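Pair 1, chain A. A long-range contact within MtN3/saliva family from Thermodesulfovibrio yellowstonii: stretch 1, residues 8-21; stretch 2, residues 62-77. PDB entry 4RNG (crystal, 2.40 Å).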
# COMPACT_ATOMS: atom_id res chain seq x y z
N ASN A 8 -6.63 -20.55 2.04
CA ASN A 8 -6.52 -19.35 1.24
C ASN A 8 -7.04 -18.10 1.95
O ASN A 8 -6.34 -17.11 2.02
CB ASN A 8 -7.27 -19.55 -0.06
CG ASN A 8 -6.69 -20.69 -0.88
OD1 ASN A 8 -5.70 -21.32 -0.49
ND2 ASN A 8 -7.32 -20.97 -2.02
N ASN A 9 -8.23 -18.16 2.51
CA ASN A 9 -8.81 -16.98 3.12
C ASN A 9 -8.09 -16.59 4.39
O ASN A 9 -7.93 -15.41 4.68
CB ASN A 9 -10.29 -17.19 3.40
CG ASN A 9 -11.12 -17.26 2.12
OD1 ASN A 9 -11.48 -16.23 1.53
ND2 ASN A 9 -11.43 -18.48 1.69
N LEU A 10 -7.61 -17.57 5.13
CA LEU A 10 -6.84 -17.29 6.33
C LEU A 10 -5.63 -16.44 5.97
O LEU A 10 -5.39 -15.40 6.58
CB LEU A 10 -6.42 -18.57 7.05
CG LEU A 10 -5.46 -18.40 8.22
CD1 LEU A 10 -6.00 -17.48 9.28
CD2 LEU A 10 -5.13 -19.75 8.83
N ILE A 11 -4.89 -16.88 4.96
CA ILE A 11 -3.70 -16.15 4.54
C ILE A 11 -4.12 -14.77 4.04
O ILE A 11 -3.51 -13.76 4.40
CB ILE A 11 -2.92 -16.92 3.44
CG1 ILE A 11 -2.59 -18.34 3.94
CG2 ILE A 11 -1.67 -16.16 3.02
CD1 ILE A 11 -1.12 -18.66 4.06
N GLY A 12 -5.20 -14.74 3.28
CA GLY A 12 -5.70 -13.50 2.72
C GLY A 12 -6.08 -12.51 3.80
O GLY A 12 -5.68 -11.35 3.74
N ILE A 13 -6.81 -12.98 4.82
CA ILE A 13 -7.26 -12.09 5.89
C ILE A 13 -6.03 -11.57 6.60
O ILE A 13 -5.94 -10.40 6.94
CB ILE A 13 -8.17 -12.82 6.90
CG1 ILE A 13 -9.49 -13.23 6.25
CG2 ILE A 13 -8.42 -11.95 8.12
CD1 ILE A 13 -10.22 -14.29 7.04
N ILE A 14 -5.07 -12.46 6.83
CA ILE A 14 -3.85 -12.07 7.54
C ILE A 14 -3.01 -11.07 6.74
O ILE A 14 -2.53 -10.09 7.29
CB ILE A 14 -3.02 -13.30 7.89
CG1 ILE A 14 -3.81 -14.16 8.87
CG2 ILE A 14 -1.67 -12.88 8.47
CD1 ILE A 14 -3.01 -15.25 9.49
N ALA A 15 -2.83 -11.31 5.44
CA ALA A 15 -2.14 -10.34 4.61
C ALA A 15 -2.82 -8.96 4.70
O ALA A 15 -2.16 -7.93 4.91
CB ALA A 15 -2.08 -10.83 3.17
N GLY A 16 -4.14 -8.97 4.57
CA GLY A 16 -4.95 -7.76 4.59
C GLY A 16 -5.02 -7.07 5.94
O GLY A 16 -5.09 -5.83 6.01
N ALA A 17 -5.05 -7.85 7.00
CA ALA A 17 -5.00 -7.28 8.33
C ALA A 17 -3.71 -6.50 8.48
O ALA A 17 -3.70 -5.40 9.03
CB ALA A 17 -5.09 -8.36 9.39
N ILE A 18 -2.62 -7.07 7.99
CA ILE A 18 -1.30 -6.44 8.12
C ILE A 18 -1.13 -5.22 7.20
O ILE A 18 -0.63 -4.20 7.65
CB ILE A 18 -0.19 -7.45 7.85
CG1 ILE A 18 -0.23 -8.55 8.91
CG2 ILE A 18 1.16 -6.77 7.88
CD1 ILE A 18 0.84 -9.57 8.73
N THR A 19 -1.51 -5.31 5.93
CA THR A 19 -1.28 -4.17 5.03
C THR A 19 -2.17 -2.98 5.37
O THR A 19 -1.75 -1.83 5.26
CB THR A 19 -1.49 -4.53 3.55
OG1 THR A 19 -2.83 -5.01 3.34
CG2 THR A 19 -0.48 -5.59 3.12
N THR A 20 -3.39 -3.25 5.79
CA THR A 20 -4.29 -2.19 6.21
C THR A 20 -3.76 -1.50 7.49
O THR A 20 -3.67 -0.26 7.58
CB THR A 20 -5.73 -2.73 6.45
OG1 THR A 20 -6.28 -3.24 5.23
CG2 THR A 20 -6.60 -1.64 6.94
N SER A 21 -3.37 -2.31 8.46
CA SER A 21 -2.95 -1.77 9.75
C SER A 21 -1.61 -1.08 9.63
O SER A 21 -1.24 -0.29 10.49
CB SER A 21 -2.92 -2.87 10.80
OG SER A 21 -1.66 -2.92 11.44
N LYS A 62 -14.65 -12.48 -6.67
CA LYS A 62 -15.37 -12.89 -5.48
C LYS A 62 -14.49 -13.25 -4.30
O LYS A 62 -14.69 -14.29 -3.68
CB LYS A 62 -16.26 -14.09 -5.79
CG LYS A 62 -17.32 -13.88 -6.85
CD LYS A 62 -18.14 -15.15 -6.99
CE LYS A 62 -19.24 -15.02 -8.00
NZ LYS A 62 -20.10 -16.24 -7.94
N GLU A 63 -13.52 -12.42 -3.97
CA GLU A 63 -12.63 -12.71 -2.84
C GLU A 63 -12.73 -11.71 -1.70
O GLU A 63 -12.23 -10.59 -1.81
CB GLU A 63 -11.17 -12.79 -3.29
CG GLU A 63 -10.88 -14.00 -4.16
CD GLU A 63 -11.19 -15.30 -3.46
OE1 GLU A 63 -11.02 -15.37 -2.23
OE2 GLU A 63 -11.58 -16.26 -4.16
N ILE A 64 -13.34 -12.14 -0.60
CA ILE A 64 -13.57 -11.31 0.58
C ILE A 64 -12.32 -10.64 1.17
O ILE A 64 -12.39 -9.50 1.63
CB ILE A 64 -14.23 -12.15 1.71
CG1 ILE A 64 -15.71 -12.32 1.45
CG2 ILE A 64 -14.19 -11.40 3.02
CD1 ILE A 64 -16.45 -11.04 1.64
N PRO A 65 -11.18 -11.35 1.24
CA PRO A 65 -10.04 -10.61 1.83
C PRO A 65 -9.58 -9.41 0.98
O PRO A 65 -9.20 -8.36 1.54
CB PRO A 65 -8.94 -11.67 1.94
CG PRO A 65 -9.44 -12.88 1.22
CD PRO A 65 -10.92 -12.80 1.13
N VAL A 66 -9.63 -9.54 -0.35
CA VAL A 66 -9.29 -8.42 -1.24
C VAL A 66 -10.28 -7.27 -1.05
O VAL A 66 -9.89 -6.10 -0.95
CB VAL A 66 -9.30 -8.85 -2.70
CG1 VAL A 66 -8.81 -7.71 -3.59
CG2 VAL A 66 -8.47 -10.10 -2.87
N ILE A 67 -11.55 -7.62 -0.98
CA ILE A 67 -12.59 -6.63 -0.77
C ILE A 67 -12.38 -5.84 0.53
O ILE A 67 -12.32 -4.61 0.53
CB ILE A 67 -13.95 -7.29 -0.76
CG1 ILE A 67 -14.22 -7.91 -2.14
CG2 ILE A 67 -15.03 -6.28 -0.38
CD1 ILE A 67 -15.45 -8.80 -2.23
N LEU A 68 -12.28 -6.55 1.64
CA LEU A 68 -12.20 -5.93 2.95
C LEU A 68 -10.95 -5.06 3.13
O LEU A 68 -11.03 -3.91 3.57
CB LEU A 68 -12.21 -7.03 4.02
CG LEU A 68 -13.55 -7.71 4.26
CD1 LEU A 68 -13.45 -8.73 5.39
CD2 LEU A 68 -14.64 -6.73 4.53
N ALA A 69 -9.80 -5.62 2.79
CA ALA A 69 -8.55 -4.90 2.99
C ALA A 69 -8.55 -3.58 2.24
O ALA A 69 -8.00 -2.58 2.69
CB ALA A 69 -7.37 -5.74 2.58
N ASN A 70 -9.14 -3.58 1.05
CA ASN A 70 -9.06 -2.39 0.25
C ASN A 70 -10.03 -1.29 0.68
O ASN A 70 -9.65 -0.11 0.78
CB ASN A 70 -9.23 -2.78 -1.22
CG ASN A 70 -7.96 -3.41 -1.78
OD1 ASN A 70 -7.03 -2.69 -2.16
ND2 ASN A 70 -7.86 -4.72 -1.74
N LEU A 71 -11.25 -1.67 1.05
CA LEU A 71 -12.18 -0.69 1.58
C LEU A 71 -11.60 -0.00 2.81
O LEU A 71 -11.63 1.22 2.92
CB LEU A 71 -13.52 -1.33 1.91
CG LEU A 71 -14.29 -1.78 0.66
CD1 LEU A 71 -15.54 -2.58 1.01
CD2 LEU A 71 -14.61 -0.60 -0.23
N ILE A 72 -11.10 -0.80 3.75
CA ILE A 72 -10.58 -0.25 4.97
C ILE A 72 -9.29 0.53 4.76
O ILE A 72 -9.09 1.57 5.40
CB ILE A 72 -10.40 -1.37 6.01
CG1 ILE A 72 -11.72 -2.12 6.19
CG2 ILE A 72 -9.92 -0.82 7.34
CD1 ILE A 72 -11.55 -3.42 6.87
N SER A 73 -8.38 0.06 3.91
CA SER A 73 -7.18 0.86 3.61
C SER A 73 -7.56 2.24 3.06
O SER A 73 -6.94 3.24 3.38
CB SER A 73 -6.23 0.16 2.64
OG SER A 73 -5.72 -1.02 3.21
N LEU A 74 -8.59 2.26 2.21
CA LEU A 74 -9.09 3.49 1.61
C LEU A 74 -9.52 4.52 2.67
O LEU A 74 -9.26 5.70 2.52
CB LEU A 74 -10.25 3.16 0.67
CG LEU A 74 -10.71 4.27 -0.26
CD1 LEU A 74 -9.51 4.80 -1.04
CD2 LEU A 74 -11.81 3.78 -1.20
N ILE A 75 -10.21 4.06 3.71
CA ILE A 75 -10.55 4.92 4.82
C ILE A 75 -9.32 5.47 5.49
O ILE A 75 -9.22 6.67 5.75
CB ILE A 75 -11.41 4.19 5.86
CG1 ILE A 75 -12.82 3.96 5.31
CG2 ILE A 75 -11.52 5.03 7.12
CD1 ILE A 75 -13.30 2.55 5.39
N LEU A 76 -8.37 4.59 5.77
CA LEU A 76 -7.16 4.99 6.47
C LEU A 76 -6.30 5.92 5.60
O LEU A 76 -5.74 6.90 6.09
CB LEU A 76 -6.37 3.74 6.90
CG LEU A 76 -7.08 2.84 7.92
CD1 LEU A 76 -6.28 1.59 8.17
CD2 LEU A 76 -7.38 3.56 9.24
N ILE A 77 -6.25 5.63 4.30
CA ILE A 77 -5.48 6.45 3.38
C ILE A 77 -6.07 7.83 3.28
O ILE A 77 -5.35 8.83 3.28
CB ILE A 77 -5.38 5.82 2.00
CG1 ILE A 77 -4.22 4.83 2.00
CG2 ILE A 77 -5.10 6.86 0.94
CD1 ILE A 77 -4.03 4.13 0.68

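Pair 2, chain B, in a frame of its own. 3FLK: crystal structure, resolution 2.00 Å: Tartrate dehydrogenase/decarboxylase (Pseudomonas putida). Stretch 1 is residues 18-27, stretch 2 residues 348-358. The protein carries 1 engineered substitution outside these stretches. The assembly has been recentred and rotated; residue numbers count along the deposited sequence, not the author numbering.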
# COMPACT_ATOMS: atom_id res chain seq x y z
N LEU B 18 18.04 18.67 7.66
CA LEU B 18 19.05 19.55 8.24
C LEU B 18 19.65 18.97 9.53
O LEU B 18 20.78 19.30 9.89
CB LEU B 18 18.46 20.94 8.51
CG LEU B 18 18.02 21.77 7.29
CD1 LEU B 18 16.95 22.79 7.68
CD2 LEU B 18 19.21 22.46 6.64
N GLU B 19 18.89 18.12 10.21
CA GLU B 19 19.35 17.49 11.45
C GLU B 19 20.17 16.22 11.20
O GLU B 19 21.19 16.00 11.84
CB GLU B 19 18.17 17.18 12.37
CG GLU B 19 17.44 18.42 12.90
CD GLU B 19 16.22 18.09 13.75
OE1 GLU B 19 15.75 16.93 13.71
OE2 GLU B 19 15.73 18.99 14.46
N VAL B 20 19.72 15.39 10.26
CA VAL B 20 20.36 14.08 10.06
C VAL B 20 21.61 14.12 9.16
O VAL B 20 22.53 13.34 9.37
CB VAL B 20 19.36 12.98 9.58
CG1 VAL B 20 18.24 12.79 10.61
CG2 VAL B 20 18.79 13.28 8.20
N LEU B 21 21.63 15.03 8.19
CA LEU B 21 22.76 15.11 7.25
C LEU B 21 24.13 15.29 7.91
O LEU B 21 25.06 14.55 7.58
CB LEU B 21 22.55 16.18 6.16
CG LEU B 21 23.69 16.26 5.13
CD1 LEU B 21 23.57 15.15 4.11
CD2 LEU B 21 23.73 17.61 4.44
N PRO B 22 24.27 16.26 8.84
CA PRO B 22 25.56 16.42 9.52
C PRO B 22 26.02 15.17 10.26
O PRO B 22 27.23 14.94 10.40
CB PRO B 22 25.30 17.57 10.51
CG PRO B 22 24.17 18.33 9.91
CD PRO B 22 23.30 17.27 9.30
N GLU B 23 25.08 14.35 10.72
CA GLU B 23 25.42 13.08 11.37
C GLU B 23 25.93 12.05 10.36
O GLU B 23 26.85 11.29 10.65
CB GLU B 23 24.24 12.52 12.18
CG GLU B 23 23.74 13.45 13.30
CD GLU B 23 24.85 14.04 14.15
OE1 GLU B 23 24.80 15.25 14.45
OE2 GLU B 23 25.80 13.30 14.51
N GLY B 24 25.33 12.03 9.17
CA GLY B 24 25.80 11.20 8.07
C GLY B 24 27.23 11.57 7.67
O GLY B 24 28.08 10.69 7.53
N ILE B 25 27.47 12.86 7.49
CA ILE B 25 28.81 13.37 7.15
C ILE B 25 29.83 13.04 8.25
O ILE B 25 30.95 12.64 7.95
CB ILE B 25 28.77 14.89 6.83
CG1 ILE B 25 27.98 15.14 5.55
CG2 ILE B 25 30.19 15.46 6.71
CD1 ILE B 25 27.51 16.58 5.35
N ARG B 26 29.42 13.20 9.51
CA ARG B 26 30.26 12.87 10.67
C ARG B 26 30.79 11.43 10.58
O ARG B 26 32.00 11.21 10.69
CB ARG B 26 29.46 13.06 11.96
CG ARG B 26 30.24 12.88 13.25
CD ARG B 26 29.29 12.97 14.43
NE ARG B 26 29.98 13.31 15.68
CZ ARG B 26 29.37 13.80 16.76
NH1 ARG B 26 28.06 14.03 16.74
NH2 ARG B 26 30.07 14.07 17.85
N VAL B 27 29.89 10.47 10.38
CA VAL B 27 30.26 9.06 10.30
C VAL B 27 31.09 8.75 9.05
O VAL B 27 32.02 7.93 9.10
CB VAL B 27 29.01 8.13 10.37
CG1 VAL B 27 29.41 6.66 10.32
CG2 VAL B 27 28.20 8.41 11.64
N SER B 348 19.51 11.66 21.70
CA SER B 348 19.18 12.65 20.68
C SER B 348 19.83 12.26 19.35
O SER B 348 20.69 11.39 19.30
CB SER B 348 19.68 14.03 21.10
OG SER B 348 21.09 14.11 20.98
N THR B 349 19.41 12.94 18.28
CA THR B 349 19.98 12.76 16.95
C THR B 349 21.51 12.81 16.98
O THR B 349 22.18 11.90 16.47
CB THR B 349 19.46 13.85 15.98
OG1 THR B 349 18.03 13.84 15.97
CG2 THR B 349 19.98 13.63 14.56
N GLN B 350 22.04 13.86 17.61
CA GLN B 350 23.48 14.11 17.65
C GLN B 350 24.22 13.06 18.48
O GLN B 350 25.34 12.68 18.14
CB GLN B 350 23.78 15.52 18.19
CG GLN B 350 23.32 16.67 17.27
CD GLN B 350 21.81 16.86 17.24
OE1 GLN B 350 21.10 16.50 18.19
NE2 GLN B 350 21.31 17.44 16.16
N GLN B 351 23.59 12.60 19.55
CA GLN B 351 24.17 11.56 20.41
C GLN B 351 24.28 10.21 19.70
O GLN B 351 25.25 9.48 19.90
CB GLN B 351 23.38 11.42 21.71
CG GLN B 351 23.61 12.55 22.71
CD GLN B 351 22.72 12.46 23.94
OE1 GLN B 351 21.57 12.02 23.86
NE2 GLN B 351 23.24 12.89 25.09
N VAL B 352 23.30 9.88 18.87
CA VAL B 352 23.35 8.64 18.08
C VAL B 352 24.45 8.73 17.02
O VAL B 352 25.23 7.78 16.84
CB VAL B 352 21.98 8.30 17.44
CG1 VAL B 352 22.08 7.04 16.56
CG2 VAL B 352 20.92 8.09 18.52
N GLY B 353 24.53 9.87 16.33
CA GLY B 353 25.60 10.14 15.38
C GLY B 353 26.97 9.96 16.01
O GLY B 353 27.84 9.29 15.45
N ALA B 354 27.15 10.55 17.20
CA ALA B 354 28.39 10.44 17.96
C ALA B 354 28.71 9.01 18.38
O ALA B 354 29.86 8.58 18.32
CB ALA B 354 28.33 11.35 19.19
N ALA B 355 27.68 8.27 18.81
CA ALA B 355 27.84 6.88 19.24
C ALA B 355 28.27 5.95 18.10
O ALA B 355 29.11 5.07 18.29
CB ALA B 355 26.55 6.37 19.88
N ILE B 356 27.70 6.15 16.91
CA ILE B 356 28.06 5.35 15.74
C ILE B 356 29.47 5.70 15.27
O ILE B 356 30.27 4.81 14.97
CB ILE B 356 27.03 5.51 14.58
CG1 ILE B 356 25.66 4.96 15.02
CG2 ILE B 356 27.51 4.80 13.31
CD1 ILE B 356 24.49 5.38 14.14
N SER B 357 29.78 6.99 15.23
CA SER B 357 31.10 7.48 14.86
C SER B 357 32.20 6.94 15.79
O SER B 357 33.24 6.48 15.32
CB SER B 357 31.12 9.02 14.84
OG SER B 357 32.29 9.51 14.23
N ASP B 358 31.94 6.99 17.10
CA ASP B 358 32.89 6.48 18.09
C ASP B 358 33.08 4.97 18.01
O ASP B 358 34.20 4.47 18.08
CB ASP B 358 32.47 6.87 19.51
CG ASP B 358 33.47 6.41 20.56
OD1 ASP B 358 34.68 6.66 20.38
OD2 ASP B 358 33.04 5.79 21.56
O HOH W 1 22.71 17.14 13.64

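Two near-parallel helix pairs with one backbone arrangement and different packing chemistry. In both pairs the N-to-C directions differ by 10°; the axes approach to 8.6 Å in pair 1 and 9.1 Å in pair 2, and 14 central residues superpose with an RMSD of 0.6 Å. The close backbone approaches correspond at two levels: Gly16(A) CA to Ala69(A) CA is 4.9 Å and the matched Glu23(B) CA to Gly353(B) CA 5.0 Å; Thr20(A) CA to Ser73(A) CA and the matched Val27(B) CA to Ser357(B) CA are both 4.9 Å.

At the first of these levels the glycine changes sides, and its partner is alanine in pair 1 and glutamate in pair 2. In pair 1, Gly16(A) lets Ala69(A) CB come to 3.7 Å from Gly16(A) CA; a CB on the glycine would clash with that methyl. In pair 2 the glycine is on the second helix, and the first supplies a long side chain: Glu23(B) lies in a hole formed by Gly353(B), Gln350(B), Thr349(B) and Ala354(B), with Glu23(B) OE2 3.3 Å from Gly353(B) CA. A CB on Gly353(B) would fall 1.8 Å from Glu23(B) OE2. The buried carboxylate is compensated within its own helix by a salt bridge from Arg26(B) NH1 to Glu23(B) OE2 (3.3 Å), while a water donates to Glu23(B) OE1 and to Glu19(B) O and accepts from Gln350(B) NE2, tying the helices together. Thr19(A), sideways and barely covered, matches Arg26(B), which points toward the second helix: Ala354(B) CB lies over one face of its guanidinium, 3.5 Å from Arg26(B) NH2.

One turn earlier, Gly12(A) matches Glu19(B), and Pro65(A) matches Thr349(B). Pro65(A) packs its ring against bare backbone, Pro65(A) CB lying 3.5 Å from Gly12(A) C. Thr349(B) instead sets its methyl against a carbonyl, Thr349(B) CG2 to Glu19(B) O being 3.8 Å.

One turn later, Thr20(A) matches Val27(B), two branched side chains of similar shape. Thr20(A) is the knob of pair 1, seated among Ala69(A), Ile72(A), Ser73(A) and Leu76(A). Its hydroxyl bonds back to its own helix, Thr20(A) OG1 to Gly16(A) O at 3.0 Å, and its methyl meets Ile72(A), with Thr20(A) CG2 3.4 Å from Ile72(A) CG2. Val27(B) keeps the apolar part, Val27(B) CG1 lying 4.0 Å from Ile356(B) CG2, the isoleucine that matches Ile72(A). The serines match too: Ser73(A) OG donates to Ala69(A) O at 2.8 Å and lies 3.1 Å from Thr20(A) OG1, whereas Ser357(B), with chi1 t rather than m, places Ser357(B) OG 3.9 Å from Arg26(B) O.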